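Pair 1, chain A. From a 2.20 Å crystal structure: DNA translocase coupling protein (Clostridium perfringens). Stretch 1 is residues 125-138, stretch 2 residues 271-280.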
# COMPACT_ATOMS: atom_id res chain seq x y z
N ASP A 125 -3.29 -10.26 -8.04
CA ASP A 125 -4.18 -10.80 -9.06
C ASP A 125 -5.58 -10.25 -8.76
O ASP A 125 -6.28 -10.72 -7.86
CB ASP A 125 -4.19 -12.34 -9.05
CG ASP A 125 -5.07 -12.96 -10.14
OD1 ASP A 125 -5.88 -12.22 -10.75
OD2 ASP A 125 -4.96 -14.18 -10.37
N LEU A 126 -5.97 -9.24 -9.54
CA LEU A 126 -7.26 -8.56 -9.38
C LEU A 126 -8.46 -9.49 -9.54
O LEU A 126 -9.50 -9.17 -8.99
CB LEU A 126 -7.36 -7.33 -10.30
CG LEU A 126 -6.31 -6.22 -10.06
CD1 LEU A 126 -6.50 -5.15 -11.03
CD2 LEU A 126 -6.43 -5.64 -8.67
N ASN A 127 -8.29 -10.68 -10.18
CA ASN A 127 -9.39 -11.68 -10.26
C ASN A 127 -9.63 -12.37 -8.89
O ASN A 127 -10.70 -12.95 -8.68
CB ASN A 127 -9.10 -12.72 -11.37
CG ASN A 127 -9.06 -12.12 -12.76
OD1 ASN A 127 -8.09 -12.27 -13.52
ND2 ASN A 127 -10.10 -11.40 -13.12
N LYS A 128 -8.66 -12.30 -7.97
CA LYS A 128 -8.73 -12.92 -6.63
C LYS A 128 -8.95 -11.90 -5.50
O LYS A 128 -9.72 -12.16 -4.59
CB LYS A 128 -7.46 -13.74 -6.38
CG LYS A 128 -7.39 -14.97 -7.30
CD LYS A 128 -6.02 -15.60 -7.36
CE LYS A 128 -6.07 -16.87 -8.19
NZ LYS A 128 -4.71 -17.43 -8.44
N SER A 129 -8.29 -10.73 -5.60
CA SER A 129 -8.35 -9.66 -4.59
C SER A 129 -8.62 -8.38 -5.41
O SER A 129 -7.71 -7.80 -5.98
CB SER A 129 -7.06 -9.62 -3.79
OG SER A 129 -5.96 -9.45 -4.68
N PRO A 130 -9.93 -8.07 -5.62
CA PRO A 130 -10.29 -7.07 -6.64
C PRO A 130 -10.11 -5.60 -6.32
O PRO A 130 -10.15 -4.79 -7.26
CB PRO A 130 -11.78 -7.38 -6.91
CG PRO A 130 -12.28 -8.01 -5.64
CD PRO A 130 -11.12 -8.77 -5.08
N HIS A 131 -9.95 -5.23 -5.03
CA HIS A 131 -9.82 -3.82 -4.66
C HIS A 131 -8.59 -3.55 -3.81
O HIS A 131 -8.14 -4.42 -3.06
CB HIS A 131 -11.10 -3.30 -3.99
CG HIS A 131 -12.35 -3.71 -4.72
ND1 HIS A 131 -12.59 -3.29 -6.02
CD2 HIS A 131 -13.35 -4.53 -4.33
CE1 HIS A 131 -13.74 -3.85 -6.37
NE2 HIS A 131 -14.23 -4.61 -5.39
N ILE A 132 -8.03 -2.36 -3.98
CA ILE A 132 -6.80 -1.92 -3.33
C ILE A 132 -6.99 -0.58 -2.63
O ILE A 132 -7.56 0.36 -3.20
CB ILE A 132 -5.68 -1.79 -4.41
CG1 ILE A 132 -5.43 -3.14 -5.12
CG2 ILE A 132 -4.38 -1.18 -3.82
CD1 ILE A 132 -4.52 -3.11 -6.37
N LEU A 133 -6.47 -0.48 -1.42
CA LEU A 133 -6.47 0.78 -0.68
C LEU A 133 -4.99 1.10 -0.42
O LEU A 133 -4.24 0.27 0.13
CB LEU A 133 -7.25 0.64 0.64
CG LEU A 133 -7.26 1.90 1.55
CD1 LEU A 133 -8.34 2.86 1.14
CD2 LEU A 133 -7.53 1.53 3.01
N SER A 134 -4.56 2.29 -0.85
CA SER A 134 -3.19 2.76 -0.68
C SER A 134 -3.21 3.98 0.21
O SER A 134 -3.85 4.97 -0.14
CB SER A 134 -2.53 3.02 -2.03
OG SER A 134 -1.22 3.57 -1.91
N ALA A 135 -2.58 3.87 1.41
CA ALA A 135 -2.56 4.92 2.40
C ALA A 135 -1.17 5.42 2.71
O ALA A 135 -0.25 4.64 2.83
CB ALA A 135 -3.24 4.45 3.68
N GLY A 136 -1.05 6.73 2.84
CA GLY A 136 0.24 7.36 3.11
C GLY A 136 0.15 8.87 3.17
O GLY A 136 -0.78 9.46 2.61
N GLU A 137 1.12 9.50 3.87
CA GLU A 137 1.25 10.94 4.03
C GLU A 137 1.59 11.58 2.69
O GLU A 137 2.09 10.88 1.81
CB GLU A 137 2.35 11.28 5.07
CG GLU A 137 1.94 10.97 6.51
CD GLU A 137 3.07 10.95 7.53
OE1 GLU A 137 4.07 11.69 7.34
OE2 GLU A 137 2.95 10.21 8.53
N THR A 138 1.31 12.87 2.51
CA THR A 138 1.59 13.49 1.20
C THR A 138 3.12 13.45 0.91
O THR A 138 3.93 13.67 1.82
CB THR A 138 0.91 14.87 1.07
OG1 THR A 138 0.94 15.28 -0.30
CG2 THR A 138 1.48 15.93 2.01
N GLY A 271 -15.01 -7.92 -12.93
CA GLY A 271 -13.91 -7.17 -13.54
C GLY A 271 -14.07 -5.67 -13.43
O GLY A 271 -13.69 -4.94 -14.34
N ILE A 272 -14.62 -5.19 -12.31
CA ILE A 272 -14.68 -3.77 -11.99
C ILE A 272 -13.84 -3.61 -10.70
O ILE A 272 -14.23 -4.11 -9.64
CB ILE A 272 -16.12 -3.20 -11.84
CG1 ILE A 272 -17.01 -3.56 -13.07
CG2 ILE A 272 -16.07 -1.68 -11.55
CD1 ILE A 272 -18.40 -3.06 -13.09
N ASN A 273 -12.69 -2.91 -10.81
CA ASN A 273 -11.72 -2.77 -9.73
C ASN A 273 -11.56 -1.35 -9.19
O ASN A 273 -11.38 -0.40 -9.95
CB ASN A 273 -10.36 -3.33 -10.17
CG ASN A 273 -10.49 -4.69 -10.83
OD1 ASN A 273 -10.31 -4.82 -12.02
ND2 ASN A 273 -10.81 -5.72 -10.08
N LEU A 274 -11.61 -1.23 -7.87
CA LEU A 274 -11.44 0.05 -7.17
C LEU A 274 -10.01 0.17 -6.64
O LEU A 274 -9.56 -0.74 -5.95
CB LEU A 274 -12.44 0.18 -6.00
CG LEU A 274 -13.90 0.28 -6.40
CD1 LEU A 274 -14.82 0.00 -5.22
CD2 LEU A 274 -14.21 1.64 -7.02
N CYS A 275 -9.32 1.27 -6.98
CA CYS A 275 -7.97 1.60 -6.51
C CYS A 275 -8.12 2.90 -5.78
O CYS A 275 -8.34 3.95 -6.41
CB CYS A 275 -6.96 1.71 -7.66
SG CYS A 275 -6.61 0.15 -8.50
N ILE A 276 -8.09 2.83 -4.44
CA ILE A 276 -8.37 3.96 -3.56
C ILE A 276 -7.14 4.51 -2.84
O ILE A 276 -6.44 3.76 -2.17
CB ILE A 276 -9.46 3.57 -2.53
CG1 ILE A 276 -10.66 2.85 -3.18
CG2 ILE A 276 -9.92 4.80 -1.73
CD1 ILE A 276 -11.50 2.05 -2.20
N GLY A 277 -6.97 5.82 -2.90
CA GLY A 277 -5.93 6.52 -2.15
C GLY A 277 -6.53 7.19 -0.92
O GLY A 277 -7.67 7.69 -0.96
N VAL A 278 -5.78 7.17 0.19
CA VAL A 278 -6.16 7.81 1.45
C VAL A 278 -4.93 8.51 2.05
O VAL A 278 -3.91 7.88 2.32
CB VAL A 278 -6.87 6.89 2.49
CG1 VAL A 278 -8.33 6.68 2.16
CG2 VAL A 278 -6.19 5.55 2.61
N GLN A 279 -5.03 9.81 2.27
CA GLN A 279 -3.91 10.55 2.86
C GLN A 279 -3.88 10.50 4.41
O GLN A 279 -2.80 10.42 5.02
CB GLN A 279 -3.92 11.99 2.37
CG GLN A 279 -2.63 12.71 2.67
CD GLN A 279 -2.83 14.18 2.54
OE1 GLN A 279 -3.03 14.89 3.53
NE2 GLN A 279 -2.81 14.66 1.30
N ARG A 280 -5.06 10.61 5.01
CA ARG A 280 -5.23 10.70 6.45
C ARG A 280 -6.23 9.64 6.90
O ARG A 280 -7.44 9.86 6.76
CB ARG A 280 -5.72 12.13 6.80
CG ARG A 280 -5.39 12.60 8.21
CD ARG A 280 -6.14 13.87 8.60
NE ARG A 280 -7.58 13.76 8.36
CZ ARG A 280 -8.45 13.20 9.19
NH1 ARG A 280 -8.04 12.74 10.37
NH2 ARG A 280 -9.73 13.13 8.87
O HOH W 1 -11.49 -8.48 -10.72

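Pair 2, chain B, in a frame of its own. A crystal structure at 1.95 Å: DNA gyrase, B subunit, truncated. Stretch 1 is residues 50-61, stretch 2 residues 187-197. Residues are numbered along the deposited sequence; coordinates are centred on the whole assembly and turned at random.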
# COMPACT_ATOMS: atom_id res chain seq x y z
N GLU B 50 -9.56 8.13 -6.63
CA GLU B 50 -10.96 7.98 -6.21
C GLU B 50 -11.16 7.95 -4.69
O GLU B 50 -12.25 7.63 -4.19
CB GLU B 50 -11.56 6.74 -6.86
CG GLU B 50 -11.54 6.75 -8.41
CD GLU B 50 -12.47 7.83 -8.97
OE1 GLU B 50 -13.24 8.44 -8.21
OE2 GLU B 50 -12.41 8.07 -10.19
N CYS B 51 -10.12 8.29 -3.94
CA CYS B 51 -10.25 8.31 -2.48
C CYS B 51 -9.27 9.30 -1.92
O CYS B 51 -8.07 9.22 -2.20
CB CYS B 51 -9.98 6.92 -1.89
SG CYS B 51 -10.02 6.96 -0.05
N ARG B 52 -9.77 10.25 -1.13
CA ARG B 52 -8.94 11.29 -0.55
C ARG B 52 -8.68 11.11 0.95
O ARG B 52 -7.78 11.76 1.48
CB ARG B 52 -9.59 12.66 -0.75
CG ARG B 52 -9.67 13.07 -2.24
CD ARG B 52 -10.48 14.37 -2.40
NE ARG B 52 -10.70 14.68 -3.82
CZ ARG B 52 -11.75 15.33 -4.30
NH1 ARG B 52 -12.72 15.74 -3.48
NH2 ARG B 52 -11.85 15.56 -5.60
N ASP B 53 -9.49 10.28 1.62
CA ASP B 53 -9.38 10.10 3.09
C ASP B 53 -9.63 8.64 3.46
O ASP B 53 -10.55 8.01 2.93
CB ASP B 53 -10.38 10.95 3.88
CG ASP B 53 -10.40 12.40 3.44
OD1 ASP B 53 -9.75 13.22 4.11
OD2 ASP B 53 -11.04 12.69 2.41
N VAL B 54 -8.80 8.12 4.37
CA VAL B 54 -8.93 6.76 4.90
C VAL B 54 -8.72 6.84 6.40
O VAL B 54 -7.72 7.43 6.86
CB VAL B 54 -7.81 5.82 4.32
CG1 VAL B 54 -7.91 4.40 4.94
CG2 VAL B 54 -7.89 5.75 2.82
N VAL B 55 -9.64 6.28 7.17
CA VAL B 55 -9.53 6.21 8.64
C VAL B 55 -9.61 4.76 9.11
O VAL B 55 -10.59 4.07 8.85
CB VAL B 55 -10.66 6.97 9.32
CG1 VAL B 55 -10.43 7.02 10.86
CG2 VAL B 55 -10.74 8.39 8.75
N LEU B 56 -8.58 4.32 9.83
CA LEU B 56 -8.54 2.99 10.42
C LEU B 56 -8.72 3.14 11.94
O LEU B 56 -8.04 3.93 12.61
CB LEU B 56 -7.23 2.28 10.09
CG LEU B 56 -7.07 0.90 10.73
CD1 LEU B 56 -8.10 -0.05 10.08
CD2 LEU B 56 -5.66 0.32 10.57
N GLU B 57 -9.63 2.35 12.48
CA GLU B 57 -9.97 2.48 13.89
C GLU B 57 -9.91 1.11 14.55
O GLU B 57 -10.51 0.14 14.05
CB GLU B 57 -11.36 3.08 13.99
CG GLU B 57 -11.82 3.54 15.31
CD GLU B 57 -13.14 4.29 15.17
OE1 GLU B 57 -14.20 3.69 15.43
OE2 GLU B 57 -13.10 5.47 14.76
N VAL B 58 -9.17 1.01 15.65
CA VAL B 58 -9.12 -0.22 16.44
C VAL B 58 -9.82 0.06 17.77
O VAL B 58 -9.58 1.07 18.42
CB VAL B 58 -7.66 -0.70 16.67
CG1 VAL B 58 -7.63 -2.09 17.30
CG2 VAL B 58 -6.92 -0.72 15.37
N GLY B 59 -10.74 -0.81 18.14
CA GLY B 59 -11.46 -0.65 19.39
C GLY B 59 -10.90 -1.60 20.42
O GLY B 59 -10.14 -2.52 20.09
N GLY B 60 -11.30 -1.39 21.68
CA GLY B 60 -10.90 -2.28 22.78
C GLY B 60 -11.50 -3.66 22.67
O GLY B 60 -10.97 -4.62 23.24
N ASP B 61 -12.61 -3.79 21.94
CA ASP B 61 -13.30 -5.07 21.80
C ASP B 61 -12.75 -5.98 20.68
O ASP B 61 -13.37 -6.98 20.32
CB ASP B 61 -14.77 -4.81 21.56
CG ASP B 61 -15.05 -4.20 20.21
OD1 ASP B 61 -14.12 -3.56 19.63
OD2 ASP B 61 -16.20 -4.38 19.73
N GLY B 187 -0.43 12.44 -0.94
CA GLY B 187 -1.60 13.30 -0.91
C GLY B 187 -2.81 12.65 -0.25
O GLY B 187 -3.69 13.35 0.23
N LEU B 188 -2.85 11.32 -0.21
CA LEU B 188 -3.89 10.62 0.54
C LEU B 188 -3.77 10.95 2.05
O LEU B 188 -2.68 10.87 2.61
CB LEU B 188 -3.72 9.10 0.37
CG LEU B 188 -4.74 8.20 1.09
CD1 LEU B 188 -6.17 8.51 0.62
CD2 LEU B 188 -4.39 6.71 0.91
N ARG B 189 -4.89 11.33 2.67
CA ARG B 189 -4.96 11.51 4.14
C ARG B 189 -5.31 10.20 4.82
O ARG B 189 -6.37 9.62 4.55
CB ARG B 189 -6.01 12.58 4.49
CG ARG B 189 -5.61 13.94 3.95
CD ARG B 189 -6.63 15.01 4.20
NE ARG B 189 -6.11 16.30 3.74
CZ ARG B 189 -5.26 17.07 4.42
NH1 ARG B 189 -4.82 16.71 5.63
NH2 ARG B 189 -4.86 18.23 3.89
N VAL B 190 -4.42 9.69 5.67
CA VAL B 190 -4.66 8.39 6.28
C VAL B 190 -4.58 8.61 7.78
O VAL B 190 -3.62 9.22 8.24
CB VAL B 190 -3.58 7.35 5.94
CG1 VAL B 190 -3.92 6.02 6.61
CG2 VAL B 190 -3.44 7.16 4.42
N SER B 191 -5.57 8.13 8.53
CA SER B 191 -5.60 8.30 9.98
C SER B 191 -5.70 6.95 10.68
O SER B 191 -6.36 6.03 10.19
CB SER B 191 -6.79 9.16 10.38
OG SER B 191 -6.65 10.48 9.87
N PHE B 192 -5.06 6.87 11.84
CA PHE B 192 -5.19 5.71 12.69
C PHE B 192 -5.78 6.17 14.03
O PHE B 192 -5.19 6.99 14.70
CB PHE B 192 -3.82 5.06 12.86
CG PHE B 192 -3.85 3.84 13.71
CD1 PHE B 192 -4.45 2.67 13.24
CD2 PHE B 192 -3.30 3.86 15.00
CE1 PHE B 192 -4.50 1.52 14.04
CE2 PHE B 192 -3.35 2.72 15.81
CZ PHE B 192 -3.95 1.54 15.32
N ALA B 193 -6.95 5.65 14.41
CA ALA B 193 -7.64 6.06 15.62
C ALA B 193 -7.57 4.95 16.66
O ALA B 193 -8.14 3.87 16.49
CB ALA B 193 -9.08 6.42 15.33
N ASP B 194 -6.81 5.23 17.71
CA ASP B 194 -6.61 4.35 18.84
C ASP B 194 -7.63 4.79 19.90
O ASP B 194 -7.33 5.63 20.76
CB ASP B 194 -5.19 4.57 19.34
CG ASP B 194 -4.68 3.46 20.22
OD1 ASP B 194 -5.48 2.85 20.96
OD2 ASP B 194 -3.45 3.22 20.17
N LEU B 195 -8.85 4.28 19.80
CA LEU B 195 -9.97 4.74 20.64
C LEU B 195 -9.70 4.67 22.15
O LEU B 195 -10.14 5.53 22.92
CB LEU B 195 -11.23 3.95 20.30
CG LEU B 195 -11.72 4.11 18.86
CD1 LEU B 195 -13.08 3.44 18.67
CD2 LEU B 195 -11.79 5.60 18.49
N GLN B 196 -9.00 3.62 22.56
CA GLN B 196 -8.62 3.43 23.95
C GLN B 196 -7.78 4.60 24.48
O GLN B 196 -8.10 5.18 25.53
CB GLN B 196 -7.87 2.10 24.12
CG GLN B 196 -8.74 0.87 24.00
CD GLN B 196 -8.23 -0.28 24.84
OE1 GLN B 196 -7.32 -1.00 24.43
NE2 GLN B 196 -8.81 -0.45 26.03
N ARG B 197 -6.73 4.96 23.75
CA ARG B 197 -5.81 6.01 24.17
C ARG B 197 -6.35 7.43 24.01
O ARG B 197 -5.68 8.40 24.37
CB ARG B 197 -4.49 5.90 23.39
CG ARG B 197 -3.75 4.59 23.57
CD ARG B 197 -2.40 4.64 22.87
NE ARG B 197 -1.60 5.79 23.28
CZ ARG B 197 -0.69 5.75 24.25
NH1 ARG B 197 -0.46 4.62 24.91
NH2 ARG B 197 0.00 6.85 24.56
O HOH W 2 -6.25 13.57 0.13
O HOH W 3 -7.74 10.64 7.45
O HOH W 4 -7.77 1.06 20.79

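The sharpest difference lies where the two strands first meet. In pair 1 side chains supply the hydrogen bonds there: A:Asn273 ND2 donates to A:Pro130 O at 3.0 Å (N-H...O angle 146°), and A:Leu274 N donates to the ring atom A:His131 ND1 at 2.9 Å (161°). In pair 2 the matched positions, B:Leu188, B:Arg52, B:Arg189 and B:Asp53, use backbone and apolar contact instead. B:Arg189 N donates to B:Arg52 O at 3.2 Å, while B:Leu188 leaves its backbone sideways, but the end of its side chain comes nearer the other strand and packs its CD1 on B:Val54 CG2 at 3.9 Å. In pair 1 the separation from A:Leu274 N to A:Pro130 O is 3.9 Å, so the equivalent backbone bond is absent and the imidazole takes the amide. The same ring receives A:Leu274 CD1 over its face, 4.3 Å from the centroid and 22° off the normal.

Beyond this point the frameworks coincide. Fourteen central residues superpose with an RMSD of 0.6 Å, and both pairs are parallel strands approaching to 4.7 Å, with signed crossing angles of -19° and -16°. A:Ile132 to A:Gly136 match B:Val54 to B:Val58, and A:Cys275 to A:Val278 match B:Val190 to B:Ala193, with CA offsets of at most 0.7 Å. Five backbone hydrogen bonds recur at matched positions, from A:Ile132 N to A:Leu274 O (3.0 Å) and B:Val54 N to B:Arg189 O (2.9 Å) through A:Gly136 N to A:Val278 O (3.1 Å) and B:Val58 N to B:Ala193 O (3.2 Å).

Side-chain bulk is distributed differently over this common ladder. On the face carrying A:Leu133, A:Ile276, A:Ala135 and A:Val278, pair 1 packs closely: A:Leu133 CD1 lies 3.8 Å from A:Ile276 CG2 and 3.7 Å from A:Val278 CG2, and A:Ala135 CB is 3.3 Å from A:Val278 CG2. The matched residues in pair 2 are B:Val55, B:Ser191, B:Glu57 and B:Ala193; B:Val55 CG1 comes only within 4.2 Å of B:Ser191 CB, and B:Glu57 CG lies 4.0 Å from B:Ala193 CB.

On the opposite face the balance reverses. A:Gly277, with no side chain, matches B:Phe192 with CA atoms 0.1 Å apart, and A:Ser134 and A:Gly136 match B:Leu56 and B:Val58. The B:Phe192 ring has B:Leu56 CD2 at its edge, 3.8 Å from B:Phe192 CD1, and B:Val58 CG2 lies 3.6 Å from B:Phe192 CE1. Despite these different solutions, the buried areas are similar: 754 Å² in pair 1 and 773 Å² in pair 2.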